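Local coordinates for extracellular solute-binding protein family 1 (Pseudothermotoga lettingae, PDB 5CI5) that binds the sugar alpha-D-tagatopyranose and probably delivers such sugars to an ABC transporter as its extracellular solute-binding component, at residues Gly31-Ala34 and Glu35-Glu38; Ala113-Trp116 and Pro117-Pro121. All blocks are in the same frame, centred on the assembly; numbering follows the deposited sequence.

Contact 1 (Gly31-Ala34 and Glu35-Glu38). With T6T (alpha-D-tagatopyranose), chain C.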
loop_
_atom_site.group_PDB
_atom_site.type_symbol
_atom_site.label_atom_id
_atom_site.label_comp_id
_atom_site.label_asym_id
_atom_site.label_seq_id
_atom_site.Cartn_x
_atom_site.Cartn_y
_atom_site.Cartn_z
ATOM N N GLY A 31 4.694 -8.520 2.659
ATOM C CA GLY A 31 3.703 -7.497 2.897
ATOM C C GLY A 31 2.554 -8.057 3.685
ATOM O O GLY A 31 2.579 -9.208 4.140
ATOM N N GLN A 32 1.514 -7.252 3.848
ATOM C CA GLN A 32 0.400 -7.654 4.686
ATOM C C GLN A 32 -0.308 -8.925 4.189
ATOM O O GLN A 32 -0.835 -9.666 5.002
ATOM C CB GLN A 32 -0.595 -6.503 4.798
ATOM C CG GLN A 32 -0.030 -5.250 5.390
ATOM C CD GLN A 32 0.474 -4.252 4.371
ATOM O OE1 GLN A 32 0.884 -4.588 3.241
ATOM N NE2 GLN A 32 0.458 -2.984 4.770
ATOM N N VAL A 33 -0.286 -9.194 2.883
ATOM C CA VAL A 33 -0.999 -10.341 2.334
ATOM C C VAL A 33 -0.308 -11.655 2.726
ATOM O O VAL A 33 -0.883 -12.727 2.618
ATOM C CB VAL A 33 -1.144 -10.212 0.780
ATOM C CG1 VAL A 33 0.066 -10.737 0.055
ATOM C CG2 VAL A 33 -2.378 -10.933 0.284
ATOM N N ALA A 34 0.922 -11.569 3.207
ATOM C CA ALA A 34 1.631 -12.766 3.645
ATOM C C ALA A 34 1.011 -13.340 4.921
ATOM O O ALA A 34 1.316 -14.464 5.292
ATOM C CB ALA A 34 3.122 -12.464 3.848
ATOM N N GLU A 35 0.111 -12.598 5.572
ATOM C CA GLU A 35 -0.587 -13.146 6.740
ATOM C C GLU A 35 -1.614 -14.212 6.374
ATOM O O GLU A 35 -2.039 -14.967 7.252
ATOM C CB GLU A 35 -1.280 -12.030 7.532
ATOM C CG GLU A 35 -0.302 -10.983 8.005
ATOM C CD GLU A 35 -0.923 -9.942 8.937
ATOM O OE1 GLU A 35 -2.044 -10.156 9.447
ATOM O OE2 GLU A 35 -0.264 -8.913 9.162
ATOM N N LEU A 36 -2.028 -14.259 5.105
ATOM C CA LEU A 36 -3.067 -15.184 4.674
ATOM C C LEU A 36 -2.397 -16.502 4.297
ATOM O O LEU A 36 -2.537 -16.969 3.176
ATOM C CB LEU A 36 -3.875 -14.608 3.509
ATOM C CG LEU A 36 -4.504 -13.237 3.763
ATOM C CD1 LEU A 36 -5.204 -12.717 2.537
ATOM C CD2 LEU A 36 -5.463 -13.298 4.952
ATOM N N ASP A 37 -1.696 -17.101 5.262
ATOM C CA ASP A 37 -0.726 -18.154 4.963
ATOM C C ASP A 37 -1.401 -19.475 4.582
ATOM O O ASP A 37 -0.845 -20.262 3.808
ATOM C CB ASP A 37 0.236 -18.373 6.147
ATOM C CG ASP A 37 -0.474 -18.707 7.454
ATOM O OD1 ASP A 37 -1.564 -18.166 7.734
ATOM O OD2 ASP A 37 0.089 -19.516 8.217
ATOM N N GLU A 38 -2.608 -19.691 5.083
ATOM C CA GLU A 38 -3.347 -20.898 4.736
ATOM C C GLU A 38 -3.833 -20.806 3.300
ATOM O O GLU A 38 -3.820 -21.798 2.566
ATOM C CB GLU A 38 -4.535 -21.112 5.673
ATOM C CG GLU A 38 -4.161 -21.266 7.136
ATOM C CD GLU A 38 -5.363 -21.122 8.058
ATOM O OE1 GLU A 38 -6.397 -21.767 7.782
ATOM O OE2 GLU A 38 -5.279 -20.356 9.046
HETATM O O3 T6T C . -0.463 -0.593 -0.862
HETATM C C3 T6T C . 0.449 -1.660 -0.623
HETATM C C4 T6T C . 1.870 -1.151 -0.860
HETATM O O4 T6T C . 1.970 -0.569 -2.167
HETATM C C5 T6T C . 2.189 -0.132 0.212
HETATM O O5 T6T C . 3.515 0.369 0.041
HETATM C C6 T6T C . 2.010 -0.748 1.596
HETATM O O6 T6T C . 0.660 -1.187 1.738
HETATM C C2 T6T C . 0.271 -2.168 0.771
HETATM O O2 T6T C . 1.060 -3.350 0.954
HETATM C C1 T6T C . -1.205 -2.519 1.058
HETATM O O1 T6T C . -1.748 -3.412 0.156
#
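Val33 and Leu36 meet through methyl groups, CG2 of Val33 lying 4.0 Å from CD1 of Leu36. The two side chains cross at about a right angle. In Val33 CG2 stands opposite the backbone N, which leaves CG1 wedged between the N and the carbonyl carbon (chi1 85°). The pair is buried, and Trp331 of helix 325-335 touches both residues. Glu35 lies back along the chain on the other side of the turn. Its CG is 3.3 Å from the carbonyl O of Gln32, and the chain beyond CG is extended.

Backbone bonds shape the turn that carries these side chains. Glu35 N donates to Gln32 O at 3.1 Å, and Leu36 N donates to Val33 O at 3.1 Å. Ala34 N to Gly31 O is a third. This i to i+3 spacing marks a short 3-10 turn. It joins strand 25-30 to helix 37-51, the first beta-alpha connection of this solute-binding protein. Leu36 is the N-cap residue and also the centre of an inverse gamma turn.

Gln32 faces the other way, into the sugar pocket. Its chain bends at chi2 (94°), and this swings the amide onto the ligand. O2 of the tagatose donates to Gln32 OE1 at 2.6 Å. Gln32 NE2 is hydrogen-bonded to Asp248, a second-shell carboxylate that helps fix which way round the amide sits. Tyr135, another pocket residue, touches both Gln32 and Val33.

Contact 2 (Ala113-Trp116 and Pro117-Pro121); sequences AQIW and PNLWP
Ile115 and Trp116 have polyproline-like backbone angles and Pro117 to Pro121 helical ones, so the chain turns sharply at the proline, where Leu119 N donates to Trp116 O at 3.0 Å. A second bond of the same spacing follows, from Trp120 N to Pro117 O.

The side chain of Ile115 crosses that of Trp120 at about a right angle. Ile115 CG2 lies over one face of the indole in a CH-pi contact, 4.1 Å from the centroid of the six-membered ring and 24° off its normal. Ile115 CB comes closer, to 3.4 Å from Trp120 CZ2. With chi1 at -57°, CG2 points away from the backbone N of Ile115, and CB, CG1 and CG2 all lie against the CZ2 corner. A water in the indole plane accepts from Trp120 NE1 at 2.9 Å and donates to Ile115 O at 2.7 Å. Replacing Trp120 with an alanine would probably leave Ile115 without the ring it packs on and the water without its N-H donor.

Leu119 points back at the preceding residues. Its CD1 sits 4.0 Å from Trp116 CB and near the plane of the Trp116 indole, at its edge, and also touches Ile115 CG2. Asn118 OD1 comes to 3.4 Å from Trp116 CB. The Trp116 ring itself turns away to meet Phe364 edge-to-face.

Arg129 makes a cation-pi contact with Trp120, and Pro133 of strand 128-138 touches Ile115, Leu119 and Trp120. The arrangement is a pair of overlapping type I beta turns, the first with Pro117 at its second position, in the connection from helix 103-108 to strand 124-125.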
loop_
_atom_site.group_PDB
_atom_site.type_symbol
_atom_site.label_atom_id
_atom_site.label_comp_id
_atom_site.label_asym_id
_atom_site.label_seq_id
_atom_site.Cartn_x
_atom_site.Cartn_y
_atom_site.Cartn_z
ATOM N N ALA A 113 -3.287 -8.081 -21.395
ATOM C CA ALA A 113 -4.282 -7.059 -21.733
ATOM C C ALA A 113 -5.359 -6.892 -20.663
ATOM O O ALA A 113 -6.135 -5.935 -20.718
ATOM C CB ALA A 113 -4.926 -7.386 -23.070
ATOM N N GLN A 114 -5.412 -7.811 -19.700
ATOM C CA GLN A 114 -6.359 -7.712 -18.573
ATOM C C GLN A 114 -5.796 -6.934 -17.373
ATOM O O GLN A 114 -6.550 -6.549 -16.502
ATOM C CB GLN A 114 -6.807 -9.100 -18.122
ATOM C CG GLN A 114 -7.785 -9.760 -19.128
ATOM C CD GLN A 114 -8.990 -8.897 -19.370
ATOM O OE1 GLN A 114 -9.649 -8.464 -18.429
ATOM N NE2 GLN A 114 -9.265 -8.592 -20.644
ATOM N N ILE A 115 -4.487 -6.684 -17.316
ATOM C CA ILE A 115 -3.927 -5.948 -16.172
ATOM C C ILE A 115 -4.376 -4.498 -16.291
ATOM O O ILE A 115 -4.311 -3.921 -17.398
ATOM C CB ILE A 115 -2.365 -6.055 -16.145
ATOM C CG1 ILE A 115 -1.963 -7.536 -16.108
ATOM C CG2 ILE A 115 -1.737 -5.247 -15.003
ATOM C CD1 ILE A 115 -2.441 -8.267 -14.886
ATOM N N TRP A 116 -4.880 -3.920 -15.197
ATOM C CA TRP A 116 -5.249 -2.505 -15.209
ATOM C C TRP A 116 -4.084 -1.668 -15.746
ATOM O O TRP A 116 -2.973 -1.766 -15.255
ATOM C CB TRP A 116 -5.627 -2.012 -13.826
ATOM C CG TRP A 116 -6.830 -2.645 -13.216
ATOM C CD1 TRP A 116 -6.835 -3.587 -12.242
ATOM C CD2 TRP A 116 -8.205 -2.364 -13.520
ATOM N NE1 TRP A 116 -8.132 -3.924 -11.924
ATOM C CE2 TRP A 116 -8.989 -3.179 -12.689
ATOM C CE3 TRP A 116 -8.845 -1.496 -14.417
ATOM C CZ2 TRP A 116 -10.391 -3.153 -12.716
ATOM C CZ3 TRP A 116 -10.251 -1.482 -14.449
ATOM C CH2 TRP A 116 -10.994 -2.305 -13.609
ATOM N N PRO A 117 -4.339 -0.826 -16.747
ATOM C CA PRO A 117 -3.193 -0.216 -17.435
ATOM C C PRO A 117 -2.397 0.789 -16.632
ATOM O O PRO A 117 -1.227 1.019 -16.993
ATOM C CB PRO A 117 -3.828 0.493 -18.642
ATOM C CG PRO A 117 -5.177 0.022 -18.737
ATOM C CD PRO A 117 -5.609 -0.554 -17.434
ATOM N N ASN A 118 -2.992 1.396 -15.609
ATOM C CA ASN A 118 -2.268 2.341 -14.801
ATOM C C ASN A 118 -1.224 1.639 -13.972
ATOM O O ASN A 118 -0.375 2.280 -13.372
ATOM C CB ASN A 118 -3.222 3.151 -13.919
ATOM C CG ASN A 118 -4.117 2.289 -13.034
ATOM O OD1 ASN A 118 -4.598 1.214 -13.437
ATOM N ND2 ASN A 118 -4.387 2.787 -11.825
ATOM N N LEU A 119 -1.255 0.306 -13.958
ATOM C CA LEU A 119 -0.246 -0.422 -13.193
ATOM C C LEU A 119 1.062 -0.603 -13.975
ATOM O O LEU A 119 2.108 -0.817 -13.365
ATOM C CB LEU A 119 -0.784 -1.802 -12.756
ATOM C CG LEU A 119 -2.060 -1.721 -11.901
ATOM C CD1 LEU A 119 -2.584 -3.123 -11.536
ATOM C CD2 LEU A 119 -1.814 -0.875 -10.629
ATOM N N TRP A 120 1.031 -0.560 -15.307
ATOM C CA TRP A 120 2.272 -0.876 -16.020
ATOM C C TRP A 120 3.389 0.125 -15.743
ATOM O O TRP A 120 4.515 -0.290 -15.568
ATOM C CB TRP A 120 2.026 -1.001 -17.517
ATOM C CG TRP A 120 1.252 -2.229 -17.879
ATOM C CD1 TRP A 120 0.098 -2.287 -18.605
ATOM C CD2 TRP A 120 1.566 -3.584 -17.519
ATOM N NE1 TRP A 120 -0.321 -3.599 -18.732
ATOM C CE2 TRP A 120 0.554 -4.408 -18.059
ATOM C CE3 TRP A 120 2.594 -4.173 -16.790
ATOM C CZ2 TRP A 120 0.553 -5.799 -17.901
ATOM C CZ3 TRP A 120 2.599 -5.552 -16.631
ATOM C CH2 TRP A 120 1.585 -6.352 -17.193
ATOM N N PRO A 121 3.079 1.439 -15.624
ATOM C CA PRO A 121 4.190 2.354 -15.332
ATOM C C PRO A 121 4.912 2.060 -14.010
ATOM O O PRO A 121 6.102 2.394 -13.875
ATOM C CB PRO A 121 3.503 3.733 -15.314
ATOM C CG PRO A 121 2.355 3.563 -16.239
ATOM C CD PRO A 121 1.850 2.177 -15.976
HETATM O O HOH W 1 -2.982 -4.201 -19.711
#

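How the contacts relate
Contact 1 closes before contact 2 opens along the chain. Their centres are about 24 Å apart and their nearest atoms about 14 Å, so they do not touch. They stand differently to the tagatose. Contact 1 belongs to the pocket, since Gln32 binds the sugar directly. Contact 2 supplies no residue of the pocket; the side chain of Leu119 is about 9 Å from the ligand. Strand 128-138 touches both contacts, and its Thr136 meets Leu119 of contact 2. Tyr135 and Asp137 of this strand are also hydrogen-bonded to the sugar, alongside Asp85, Arg139, Trp301 and Arg370.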